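Esterase (Alcaligenes sp., PDB 1QLW) probably hydrolyses carboxylic ester bonds, as an alpha/beta hydrolase. Local coordinates at residues V248-D254 / G283-P289; V227-P231 / S297-M301; S30-L35 / I114-A119; P131-A135 / P174-S179. All blocks are in the same frame, centred on the assembly; numbering follows the deposited sequence.

Contact 1: V248-D254 / G283-P289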
loop_
_atom_site.group_PDB
_atom_site.type_symbol
_atom_site.label_atom_id
_atom_site.label_comp_id
_atom_site.label_asym_id
_atom_site.label_seq_id
_atom_site.Cartn_x
_atom_site.Cartn_y
_atom_site.Cartn_z
ATOM N N VAL A 248 -1.055 17.298 -23.574
ATOM C CA VAL A 248 -1.345 15.886 -23.409
ATOM C C VAL A 248 -0.415 14.998 -24.222
ATOM O O VAL A 248 -0.187 15.240 -25.397
ATOM C CB VAL A 248 -2.790 15.576 -23.862
ATOM C CG1 VAL A 248 -3.097 14.089 -23.853
ATOM C CG2 VAL A 248 -3.815 16.362 -23.055
ATOM N N LEU A 249 0.087 13.956 -23.543
ATOM C CA LEU A 249 0.876 12.921 -24.173
ATOM C C LEU A 249 0.213 11.571 -23.922
ATOM O O LEU A 249 -0.043 11.254 -22.757
ATOM C CB LEU A 249 2.300 12.894 -23.605
ATOM C CG LEU A 249 3.212 11.808 -24.170
ATOM C CD1 LEU A 249 3.519 12.037 -25.644
ATOM C CD2 LEU A 249 4.516 11.743 -23.382
ATOM N N VAL A 250 -0.068 10.821 -24.973
ATOM C CA VAL A 250 -0.616 9.468 -24.848
ATOM C C VAL A 250 0.445 8.539 -25.421
ATOM O O VAL A 250 0.926 8.773 -26.528
ATOM C CB VAL A 250 -1.970 9.327 -25.556
ATOM C CG1 VAL A 250 -2.432 7.883 -25.558
ATOM C CG2 VAL A 250 -2.999 10.260 -24.921
ATOM N N VAL A 251 0.813 7.481 -24.697
ATOM C CA VAL A 251 1.906 6.607 -25.096
ATOM C C VAL A 251 1.399 5.186 -25.322
ATOM O O VAL A 251 0.713 4.623 -24.463
ATOM C CB VAL A 251 3.012 6.567 -24.016
ATOM C CG1 VAL A 251 4.214 5.779 -24.533
ATOM C CG2 VAL A 251 3.434 7.963 -23.597
ATOM N N PHE A 252 1.759 4.604 -26.465
ATOM C CA PHE A 252 1.432 3.224 -26.785
ATOM C C PHE A 252 2.687 2.436 -27.147
ATOM O O PHE A 252 3.608 2.957 -27.781
ATOM C CB PHE A 252 0.409 3.075 -27.922
ATOM C CG PHE A 252 -1.016 3.247 -27.454
ATOM C CD1 PHE A 252 -1.610 4.482 -27.298
ATOM C CD2 PHE A 252 -1.795 2.122 -27.203
ATOM C CE1 PHE A 252 -2.924 4.601 -26.868
ATOM C CE2 PHE A 252 -3.099 2.234 -26.756
ATOM C CZ PHE A 252 -3.680 3.477 -26.595
ATOM N N GLY A 253 2.688 1.172 -26.744
ATOM C CA GLY A 253 3.744 0.242 -27.020
ATOM C C GLY A 253 3.593 -0.544 -28.302
ATOM O O GLY A 253 3.123 -0.040 -29.328
ATOM N N ASP A 254 4.022 -1.800 -28.251
ATOM C CA ASP A 254 4.069 -2.660 -29.425
ATOM C C ASP A 254 3.155 -3.850 -29.350
ATOM O O ASP A 254 2.455 -4.076 -28.350
ATOM C CB ASP A 254 5.528 -3.060 -29.672
ATOM C CG ASP A 254 5.908 -3.355 -31.103
ATOM O OD1 ASP A 254 5.060 -3.339 -32.018
ATOM O OD2 ASP A 254 7.121 -3.605 -31.308
ATOM N N GLY A 283 -1.519 18.081 -28.243
ATOM C CA GLY A 283 -1.525 16.666 -27.945
ATOM C C GLY A 283 -0.545 15.912 -28.823
ATOM O O GLY A 283 -0.368 16.245 -29.991
ATOM N N GLN A 284 0.020 14.846 -28.278
ATOM C CA GLN A 284 0.869 13.946 -29.027
ATOM C C GLN A 284 0.518 12.510 -28.679
ATOM O O GLN A 284 0.363 12.181 -27.502
ATOM C CB GLN A 284 2.353 14.177 -28.722
ATOM C CG GLN A 284 3.310 13.211 -29.370
ATOM C CD GLN A 284 4.772 13.499 -29.106
ATOM O OE1 GLN A 284 5.169 14.627 -28.842
ATOM N NE2 GLN A 284 5.562 12.437 -29.246
ATOM N N LEU A 285 0.444 11.674 -29.703
ATOM C CA LEU A 285 0.319 10.239 -29.509
ATOM C C LEU A 285 1.694 9.664 -29.868
ATOM O O LEU A 285 2.092 9.686 -31.040
ATOM C CB LEU A 285 -0.804 9.610 -30.331
ATOM C CG LEU A 285 -1.181 8.236 -29.722
ATOM C CD1 LEU A 285 -2.631 7.902 -29.953
ATOM C CD2 LEU A 285 -0.216 7.160 -30.185
ATOM N N MET A 286 2.400 9.204 -28.857
ATOM C CA MET A 286 3.695 8.591 -29.021
ATOM C C MET A 286 3.544 7.081 -29.153
ATOM O O MET A 286 3.229 6.414 -28.166
ATOM C CB MET A 286 4.542 8.966 -27.806
ATOM C CG MET A 286 5.913 8.336 -27.770
ATOM S SD MET A 286 6.832 8.770 -26.288
ATOM C CE MET A 286 7.200 10.482 -26.590
ATOM N N SER A 287 3.729 6.583 -30.363
ATOM C CA SER A 287 3.725 5.154 -30.629
ATOM C C SER A 287 5.197 4.744 -30.648
ATOM O O SER A 287 5.963 5.131 -31.536
ATOM C CB SER A 287 2.996 4.858 -31.928
ATOM O OG SER A 287 3.130 3.537 -32.326
ATOM N N LEU A 288 5.619 3.951 -29.670
ATOM C CA LEU A 288 7.034 3.619 -29.539
ATOM C C LEU A 288 7.621 3.016 -30.786
ATOM O O LEU A 288 8.748 3.409 -31.134
ATOM C CB LEU A 288 7.242 2.821 -28.254
ATOM C CG LEU A 288 6.960 3.619 -26.967
ATOM C CD1 LEU A 288 6.959 2.678 -25.779
ATOM C CD2 LEU A 288 7.971 4.729 -26.773
ATOM N N PRO A 289 6.987 2.074 -31.470
ATOM C CA PRO A 289 7.595 1.497 -32.670
ATOM C C PRO A 289 7.943 2.508 -33.737
ATOM O O PRO A 289 8.957 2.347 -34.438
ATOM C CB PRO A 289 6.536 0.515 -33.174
ATOM C CG PRO A 289 5.862 0.077 -31.901
ATOM C CD PRO A 289 5.734 1.378 -31.133
HETATM O O HOH W 1 1.708 1.864 -30.829
#
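Leu-249 and Met-286 form the apolar centre on one face of this strand pair. Leu-249 CD1 rests 3.9 Å from Met-286 CB, and the same methyl lies against the CG of Gln-284. With its CG turned opposite the backbone N (chi1 178°), Leu-249 sends this branch over toward the neighbouring strand. Further along the same face, Val-251 CG1 lies 4.3 Å from Met-286 SD and also touches Leu-288. Trp-316 and Leu-312 of helix 306-319 pack over this layer. On the other face Leu-285 CD2 approaches the Phe-252 ring obliquely, at 4.2 Å from its CD1. There Leu-266, from the helix 263-278 that links the two strands, packs against both residues.

Between the two apolar layers the backbones run parallel and in step, with their N-to-C directions 16° apart. Five N-H...O=C bonds alternate from Gln-284 N to Val-248 O at one end through to Leu-288 N and Phe-252 O (2.9 Å) at the other. The last of these is nearly straight, 176° at the hydrogen. Beyond it a water donates to Gly-253 O and sits 2.7 Å from Ser-287 OG, bridging the strand ends. At the polar edge Pro-289 CG meets the Asp-254 carboxylate at a slant, 3.5 Å from Asp-254 OD1, while OD2 takes the N-H of Gly-295. The chemistry is that of a beta-alpha-beta unit: main-chain bonds set the register, while side chains of alternating direction supply hydrocarbon to the helix layers above and below, and polar partners gather where the strands end.

Contact 2: V227-P231 / S297-M301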
loop_
_atom_site.group_PDB
_atom_site.type_symbol
_atom_site.label_atom_id
_atom_site.label_comp_id
_atom_site.label_asym_id
_atom_site.label_seq_id
_atom_site.Cartn_x
_atom_site.Cartn_y
_atom_site.Cartn_z
ATOM N N VAL A 227 -0.116 12.839 -18.929
ATOM C CA VAL A 227 0.530 11.750 -19.631
ATOM C C VAL A 227 -0.312 10.496 -19.384
ATOM O O VAL A 227 -0.558 10.180 -18.221
ATOM C CB VAL A 227 1.980 11.512 -19.200
ATOM C CG1 VAL A 227 2.589 10.320 -19.925
ATOM C CG2 VAL A 227 2.823 12.769 -19.376
ATOM N N SER A 228 -0.763 9.826 -20.432
ATOM C CA SER A 228 -1.596 8.631 -20.247
ATOM C C SER A 228 -0.930 7.487 -20.999
ATOM O O SER A 228 -0.775 7.570 -22.218
ATOM C CB SER A 228 -3.012 8.962 -20.709
ATOM O OG SER A 228 -3.979 7.979 -20.486
ATOM N N VAL A 229 -0.564 6.438 -20.274
ATOM C CA VAL A 229 0.082 5.258 -20.835
ATOM C C VAL A 229 -0.966 4.204 -21.168
ATOM O O VAL A 229 -1.642 3.709 -20.245
ATOM C CB VAL A 229 1.126 4.705 -19.854
ATOM C CG1 VAL A 229 1.759 3.465 -20.455
ATOM C CG2 VAL A 229 2.158 5.774 -19.543
ATOM N N GLU A 230 -1.139 3.921 -22.452
ATOM C CA GLU A 230 -2.084 2.916 -22.915
ATOM C C GLU A 230 -3.418 2.970 -22.192
ATOM O O GLU A 230 -3.840 2.005 -21.540
ATOM C CB GLU A 230 -1.499 1.513 -22.885
ATOM C CG GLU A 230 -0.333 1.388 -23.855
ATOM C CD GLU A 230 0.043 -0.011 -24.228
ATOM O OE1 GLU A 230 -0.500 -0.991 -23.663
ATOM O OE2 GLU A 230 0.923 -0.141 -25.126
ATOM N N PRO A 231 -4.103 4.090 -22.286
ATOM C CA PRO A 231 -5.401 4.224 -21.647
ATOM C C PRO A 231 -6.423 3.247 -22.188
ATOM O O PRO A 231 -6.488 2.968 -23.394
ATOM C CB PRO A 231 -5.810 5.676 -21.928
ATOM C CG PRO A 231 -5.068 6.017 -23.185
ATOM C CD PRO A 231 -3.761 5.298 -23.064
ATOM N N SER A 297 5.567 -3.890 -23.872
ATOM C CA SER A 297 4.312 -4.465 -23.431
ATOM C C SER A 297 3.411 -3.366 -22.878
ATOM O O SER A 297 3.776 -2.187 -22.790
ATOM C CB SER A 297 4.567 -5.501 -22.340
ATOM O OG SER A 297 4.903 -4.899 -21.092
ATOM N N HIS A 298 2.235 -3.783 -22.398
ATOM C CA HIS A 298 1.378 -2.827 -21.696
ATOM C C HIS A 298 2.010 -2.323 -20.400
ATOM O O HIS A 298 1.716 -1.222 -19.948
ATOM C CB HIS A 298 0.062 -3.531 -21.369
ATOM C CG HIS A 298 -0.945 -2.689 -20.679
ATOM N ND1 HIS A 298 -1.454 -1.525 -21.225
ATOM C CD2 HIS A 298 -1.564 -2.835 -19.485
ATOM C CE1 HIS A 298 -2.325 -1.002 -20.374
ATOM N NE2 HIS A 298 -2.444 -1.808 -19.323
ATOM N N MET A 299 2.863 -3.146 -19.795
ATOM C CA MET A 299 3.553 -2.812 -18.562
ATOM C C MET A 299 4.889 -2.147 -18.866
ATOM O O MET A 299 5.933 -2.491 -18.293
ATOM C CB MET A 299 3.729 -4.066 -17.707
ATOM C CG MET A 299 2.435 -4.729 -17.296
ATOM S SD MET A 299 1.327 -3.727 -16.318
ATOM C CE MET A 299 2.323 -3.390 -14.873
ATOM N N MET A 300 4.860 -1.125 -19.727
ATOM C CA MET A 300 6.113 -0.577 -20.263
ATOM C C MET A 300 6.970 0.102 -19.199
ATOM O O MET A 300 8.185 0.215 -19.372
ATOM C CB MET A 300 5.840 0.343 -21.441
ATOM C CG MET A 300 5.100 1.609 -21.046
ATOM S SD MET A 300 4.796 2.679 -22.485
ATOM C CE MET A 300 3.568 1.673 -23.341
ATOM N N MET A 301 6.367 0.560 -18.102
ATOM C CA MET A 301 7.112 1.118 -16.983
ATOM C C MET A 301 7.930 0.064 -16.246
ATOM O O MET A 301 8.822 0.403 -15.465
ATOM C CB MET A 301 6.208 1.869 -16.009
ATOM C CG MET A 301 5.253 1.035 -15.173
ATOM S SD MET A 301 3.970 0.129 -16.072
ATOM C CE MET A 301 2.981 1.535 -16.647
#
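Glu-230 and His-298 make a His-carboxylate hydrogen bond at the carboxyl end of the alpha/beta hydrolase sheet. Glu-230 directly follows strand 223-229, and His-298 sits in the loop after strand 283-287. His-298 stands where this fold is expected to carry its histidine; Glu-230 is probably the acid, although it lies one strand earlier than is usual. A bound sulfate about 5 Å from the His-298 side chain, probably from the crystallisation liquor, is in keeping with a pocket here.

His-298 ND1 donates to Glu-230 OE1 at 2.7 Å. The acceptor lies in the plane of the imidazole, and the donor reaches the anti side of OE1, 22° out of the carboxylate plane. The His-298 CG stands opposite its backbone N (chi1 -179°), which carries the ring across to the glutamate. Glu-230 extends beyond CG, and its CB also touches the imidazole, 3.5 Å from His-298 ND1. Both carboxylate oxygens have further partners: OE1 forms a salt bridge with Arg-146, and OE2 takes the N-H of Gly-253. With an alanine in place of Glu-230 the carboxylate is gone, and the His-298 ring would probably be freer to turn, with the Arg-146 charge left without this mate.

His-298 also stacks on His-205, and its NE2 lies close to Ser-206 OG. Next to the polar pair, Val-229 packs on Met-300. Val-229 CG1 meets Met-300 SD at 3.7 Å, while the bend at chi3 (70°) brings the thioether methyl over one face of the carboxylate, with Met-300 CE 3.7 Å from Glu-230 OE2.

Contact 3: S30-L35 / I114-A119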
loop_
_atom_site.group_PDB
_atom_site.type_symbol
_atom_site.label_atom_id
_atom_site.label_comp_id
_atom_site.label_asym_id
_atom_site.label_seq_id
_atom_site.Cartn_x
_atom_site.Cartn_y
_atom_site.Cartn_z
ATOM N N SER A 30 -22.600 2.518 9.283
ATOM C CA SER A 30 -22.908 1.147 8.925
ATOM C C SER A 30 -23.448 0.385 10.121
ATOM O O SER A 30 -23.138 0.693 11.273
ATOM C CB SER A 30 -21.599 0.459 8.506
ATOM O OG SER A 30 -21.841 -0.911 8.243
ATOM N N GLU A 31 -24.255 -0.619 9.832
ATOM C CA GLU A 31 -24.805 -1.529 10.811
ATOM C C GLU A 31 -24.124 -2.887 10.752
ATOM O O GLU A 31 -24.435 -3.738 11.598
ATOM C CB GLU A 31 -26.309 -1.740 10.594
ATOM C CG GLU A 31 -27.117 -0.457 10.509
ATOM C CD GLU A 31 -26.811 0.563 11.583
ATOM O OE1 GLU A 31 -26.683 0.124 12.740
ATOM O OE2 GLU A 31 -26.691 1.764 11.284
ATOM N N THR A 32 -23.190 -3.097 9.828
ATOM C CA THR A 32 -22.634 -4.421 9.604
ATOM C C THR A 32 -21.112 -4.412 9.512
ATOM O O THR A 32 -20.525 -5.146 8.705
ATOM C CB THR A 32 -23.264 -5.089 8.371
ATOM O OG1 THR A 32 -23.066 -4.233 7.239
ATOM C CG2 THR A 32 -24.764 -5.309 8.528
ATOM N N LEU A 33 -20.446 -3.651 10.393
ATOM C CA LEU A 33 -18.995 -3.559 10.352
ATOM C C LEU A 33 -18.288 -4.784 10.879
ATOM O O LEU A 33 -17.082 -4.955 10.668
ATOM C CB LEU A 33 -18.505 -2.352 11.162
ATOM C CG LEU A 33 -18.911 -0.986 10.626
ATOM C CD1 LEU A 33 -18.414 0.087 11.586
ATOM C CD2 LEU A 33 -18.396 -0.755 9.215
ATOM N N SER A 34 -18.991 -5.641 11.616
ATOM C CA SER A 34 -18.350 -6.749 12.311
ATOM C C SER A 34 -19.356 -7.874 12.512
ATOM O O SER A 34 -20.537 -7.625 12.669
ATOM C CB SER A 34 -17.813 -6.238 13.643
ATOM O OG SER A 34 -17.160 -7.243 14.374
ATOM N N LEU A 35 -18.828 -9.071 12.594
ATOM C CA LEU A 35 -19.552 -10.276 12.937
ATOM C C LEU A 35 -19.225 -10.737 14.358
ATOM O O LEU A 35 -19.741 -11.781 14.774
ATOM C CB LEU A 35 -19.165 -11.399 11.971
ATOM C CG LEU A 35 -18.938 -11.071 10.491
ATOM C CD1 LEU A 35 -18.232 -12.250 9.831
ATOM C CD2 LEU A 35 -20.261 -10.703 9.827
ATOM N N ILE A 114 -16.597 -2.848 3.620
ATOM C CA ILE A 114 -16.956 -4.257 3.614
ATOM C C ILE A 114 -18.352 -4.521 4.148
ATOM O O ILE A 114 -18.786 -5.671 4.271
ATOM C CB ILE A 114 -15.902 -5.114 4.337
ATOM C CG1 ILE A 114 -15.550 -4.643 5.742
ATOM C CG2 ILE A 114 -14.642 -5.180 3.448
ATOM C CD1 ILE A 114 -16.682 -4.676 6.751
ATOM N N SER A 115 -19.128 -3.472 4.385
ATOM C CA SER A 115 -20.440 -3.607 5.015
ATOM C C SER A 115 -21.361 -4.538 4.238
ATOM O O SER A 115 -22.098 -5.294 4.885
ATOM C CB SER A 115 -21.133 -2.254 5.151
ATOM O OG SER A 115 -20.430 -1.417 6.031
ATOM N N ALA A 116 -21.381 -4.445 2.906
ATOM C CA ALA A 116 -22.319 -5.270 2.160
ATOM C C ALA A 116 -21.971 -6.743 2.237
ATOM O O ALA A 116 -22.856 -7.601 2.207
ATOM C CB ALA A 116 -22.421 -4.795 0.717
ATOM N N ILE A 117 -20.669 -7.060 2.294
ATOM C CA ILE A 117 -20.274 -8.459 2.419
ATOM C C ILE A 117 -20.779 -9.005 3.752
ATOM O O ILE A 117 -21.414 -10.064 3.790
ATOM C CB ILE A 117 -18.748 -8.610 2.269
ATOM C CG1 ILE A 117 -18.304 -8.138 0.887
ATOM C CG2 ILE A 117 -18.357 -10.064 2.491
ATOM C CD1 ILE A 117 -16.825 -7.856 0.790
ATOM N N ASN A 118 -20.543 -8.251 4.831
ATOM C CA ASN A 118 -21.005 -8.725 6.134
ATOM C C ASN A 118 -22.527 -8.796 6.193
ATOM O O ASN A 118 -23.062 -9.690 6.851
ATOM C CB ASN A 118 -20.466 -7.820 7.240
ATOM C CG ASN A 118 -19.024 -8.107 7.624
ATOM O OD1 ASN A 118 -18.483 -7.384 8.491
ATOM N ND2 ASN A 118 -18.428 -9.114 7.055
ATOM N N ALA A 119 -23.245 -7.871 5.534
ATOM C CA ALA A 119 -24.700 -7.930 5.561
ATOM C C ALA A 119 -25.210 -9.225 4.989
ATOM O O ALA A 119 -26.194 -9.818 5.467
ATOM C CB ALA A 119 -25.314 -6.750 4.830
#
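Thr-32 leans on the first turn of helix 115-121, and its CB lies 3.7 Å from Ser-115 O. From there the side chain forks. OG1, between the backbone N and the carbonyl carbon (chi1 57°), gives its hydrogen to Ser-115 O at 2.8 Å. It comes in well off the carbonyl direction, tilted 32° from the plane, and shares that oxygen with the helical N-H of Ala-119. The other branch, CG2, packs 4.0 Å from Ala-119 CB.

Beside it Ser-30 OG donates to Ser-115 OG, 2.7 Å away, and accepts from Thr-32 N in an ST turn. Ser-115 OG is also bonded to Asp-113, which makes a short polar chain. With an alanine in place of Ser-30 the hydroxyl that joins Ser-115 OG to Thr-32 N is gone, and the turn at Thr-32 is likely to relax. Leu-35 CD2 runs slantwise across the Asn-118 side chain.

The second subunit joins in: its Gly-137 packs on Leu-33 and its Pro-174 on Ile-114. Within the chain, the loop between strands 26-30 and 43-57 is thus held against the first turn of helix 115-121.

Contact 4: P131-A135 / P174-S179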
loop_
_atom_site.group_PDB
_atom_site.type_symbol
_atom_site.label_atom_id
_atom_site.label_comp_id
_atom_site.label_asym_id
_atom_site.label_seq_id
_atom_site.Cartn_x
_atom_site.Cartn_y
_atom_site.Cartn_z
ATOM N N PRO A 131 -20.683 -6.784 -3.552
ATOM C CA PRO A 131 -20.006 -5.900 -4.492
ATOM C C PRO A 131 -19.544 -6.615 -5.739
ATOM O O PRO A 131 -19.220 -7.795 -5.704
ATOM C CB PRO A 131 -18.822 -5.363 -3.710
ATOM C CG PRO A 131 -18.589 -6.390 -2.671
ATOM C CD PRO A 131 -19.954 -6.927 -2.262
ATOM N N ASP A 132 -19.461 -5.876 -6.837
ATOM C CA ASP A 132 -18.901 -6.340 -8.092
ATOM C C ASP A 132 -17.377 -6.270 -7.995
ATOM O O ASP A 132 -16.800 -5.178 -7.982
ATOM C CB ASP A 132 -19.405 -5.432 -9.214
ATOM C CG ASP A 132 -18.842 -5.826 -10.557
ATOM O OD1 ASP A 132 -18.520 -7.004 -10.770
ATOM O OD2 ASP A 132 -18.773 -4.918 -11.412
ATOM N N LEU A 133 -16.731 -7.413 -7.920
ATOM C CA LEU A 133 -15.295 -7.550 -7.739
ATOM C C LEU A 133 -14.701 -8.420 -8.829
ATOM O O LEU A 133 -15.380 -9.356 -9.293
ATOM C CB LEU A 133 -14.998 -8.236 -6.387
ATOM C CG LEU A 133 -15.658 -7.614 -5.167
ATOM C CD1 LEU A 133 -15.316 -8.406 -3.924
ATOM C CD2 LEU A 133 -15.232 -6.174 -5.013
ATOM N N PHE A 134 -13.442 -8.178 -9.200
ATOM C CA PHE A 134 -12.783 -9.101 -10.108
ATOM C C PHE A 134 -11.299 -9.136 -9.792
ATOM O O PHE A 134 -10.753 -8.270 -9.122
ATOM C CB PHE A 134 -13.004 -8.745 -11.579
ATOM C CG PHE A 134 -12.358 -7.469 -12.025
ATOM C CD1 PHE A 134 -13.004 -6.255 -11.870
ATOM C CD2 PHE A 134 -11.118 -7.469 -12.657
ATOM C CE1 PHE A 134 -12.453 -5.058 -12.289
ATOM C CE2 PHE A 134 -10.555 -6.275 -13.087
ATOM C CZ PHE A 134 -11.216 -5.090 -12.881
ATOM N N ALA A 135 -10.656 -10.162 -10.321
ATOM C CA ALA A 135 -9.201 -10.275 -10.292
ATOM C C ALA A 135 -8.789 -10.812 -11.667
ATOM O O ALA A 135 -9.511 -11.627 -12.230
ATOM C CB ALA A 135 -8.685 -11.165 -9.198
ATOM N N PRO A 174 -7.035 -7.945 -6.252
ATOM C CA PRO A 174 -8.430 -7.746 -6.643
ATOM C C PRO A 174 -8.767 -6.283 -6.840
ATOM O O PRO A 174 -8.229 -5.391 -6.186
ATOM C CB PRO A 174 -9.220 -8.342 -5.479
ATOM C CG PRO A 174 -8.300 -9.361 -4.911
ATOM C CD PRO A 174 -6.919 -8.750 -5.009
ATOM N N ASP A 175 -9.733 -6.074 -7.716
ATOM C CA ASP A 175 -10.135 -4.748 -8.168
ATOM C C ASP A 175 -11.595 -4.509 -7.846
ATOM O O ASP A 175 -12.456 -5.305 -8.228
ATOM C CB ASP A 175 -9.844 -4.651 -9.664
ATOM C CG ASP A 175 -9.805 -3.243 -10.170
ATOM O OD1 ASP A 175 -10.637 -2.435 -9.722
ATOM O OD2 ASP A 175 -8.940 -2.958 -11.035
ATOM N N TRP A 176 -11.862 -3.415 -7.119
ATOM C CA TRP A 176 -13.193 -3.026 -6.697
ATOM C C TRP A 176 -13.786 -1.947 -7.590
ATOM O O TRP A 176 -14.864 -1.412 -7.224
ATOM C CB TRP A 176 -13.107 -2.542 -5.246
ATOM C CG TRP A 176 -12.860 -3.625 -4.245
ATOM C CD1 TRP A 176 -11.824 -4.508 -4.173
ATOM C CD2 TRP A 176 -13.694 -3.912 -3.114
ATOM N NE1 TRP A 176 -11.982 -5.351 -3.103
ATOM C CE2 TRP A 176 -13.131 -5.011 -2.447
ATOM C CE3 TRP A 176 -14.885 -3.356 -2.630
ATOM C CZ2 TRP A 176 -13.700 -5.540 -1.277
ATOM C CZ3 TRP A 176 -15.459 -3.889 -1.477
ATOM C CH2 TRP A 176 -14.858 -4.962 -0.851
ATOM N N LEU A 177 -13.249 -1.674 -8.761
ATOM C CA LEU A 177 -13.749 -0.612 -9.626
ATOM C C LEU A 177 -15.257 -0.677 -9.832
ATOM O O LEU A 177 -15.970 0.341 -9.767
ATOM C CB LEU A 177 -13.083 -0.724 -11.019
ATOM C CG LEU A 177 -13.376 0.447 -11.950
ATOM C CD1 LEU A 177 -12.460 1.611 -11.683
ATOM C CD2 LEU A 177 -13.308 0.017 -13.411
ATOM N N GLY A 178 -15.759 -1.881 -10.110
ATOM C CA GLY A 178 -17.139 -2.078 -10.479
ATOM C C GLY A 178 -18.127 -1.868 -9.362
ATOM O O GLY A 178 -19.335 -1.794 -9.615
ATOM N N SER A 179 -17.643 -1.758 -8.132
ATOM C CA SER A 179 -18.456 -1.544 -6.963
ATOM C C SER A 179 -18.419 -0.097 -6.476
ATOM O O SER A 179 -18.969 0.198 -5.424
ATOM C CB SER A 179 -18.012 -2.523 -5.866
ATOM O OG SER A 179 -16.856 -1.973 -5.292
HETATM O O HOH W 2 -14.787 -4.470 -9.677
#
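Phe-134 and Asp-175 bury the most surface here. Their backbones form one antiparallel hydrogen-bonded pair: Asp-175 N gives to Phe-134 O at 2.8 Å, and Phe-134 N returns a longer bond to Asp-175 O. With CG between the backbone N and the carbonyl carbon (chi1 67°), the Phe-134 ring lies against the aspartate, whose CB sits over one face, 3.5 Å from CZ. The carboxylate runs nearly alongside, its plane 17° from the ring. Its OD1 accepts from Leu-177 N, an Asx turn, and forms a salt bridge with Arg-107; OD2 binds Gln-207 and the N-H of Cys-72.

Leu-133 is next in buried area. Its CD2 sits squarely over the Trp-176 indole, 3.4 Å from the centroid of the five-membered ring, a tight CH-pi contact. A water completes the seam, donating to Asp-132 O and Asp-175 O and accepting from Gly-178 N. Tyr-39 of the second subunit stacks on Phe-134.

Two irregular loops joined by a single antiparallel bridge, the second passing through an Asx turn into the 3-10 segment 177-179, belong to the long excursion between strands 99-103 and 200-205, probably an elaboration of the alpha/beta hydrolase core.

In the fold
Contacts 1 and 2 adjoin, their centres 9 Å apart, because strands 223-229 and 248-252 are neighbours in the sheet; Gly-253 N reaches Glu-230 OE2 at 2.7 Å, so the end of contact 1 braces the carboxylate of the probable active site in contact 2. Contacts 3 and 4 form a second cluster, with centres 17 Å apart, meeting where Ile-117 packs on Pro-131 and Trp-176; both also touch the second subunit. Nearest atoms of contacts 2 and 4 are about 11 Å apart, whereas contact 3 stays about 25 Å from contact 2, far from His-298 and the probable active site. Contacts 1 and 3 lie on opposite sides of the chain's centre.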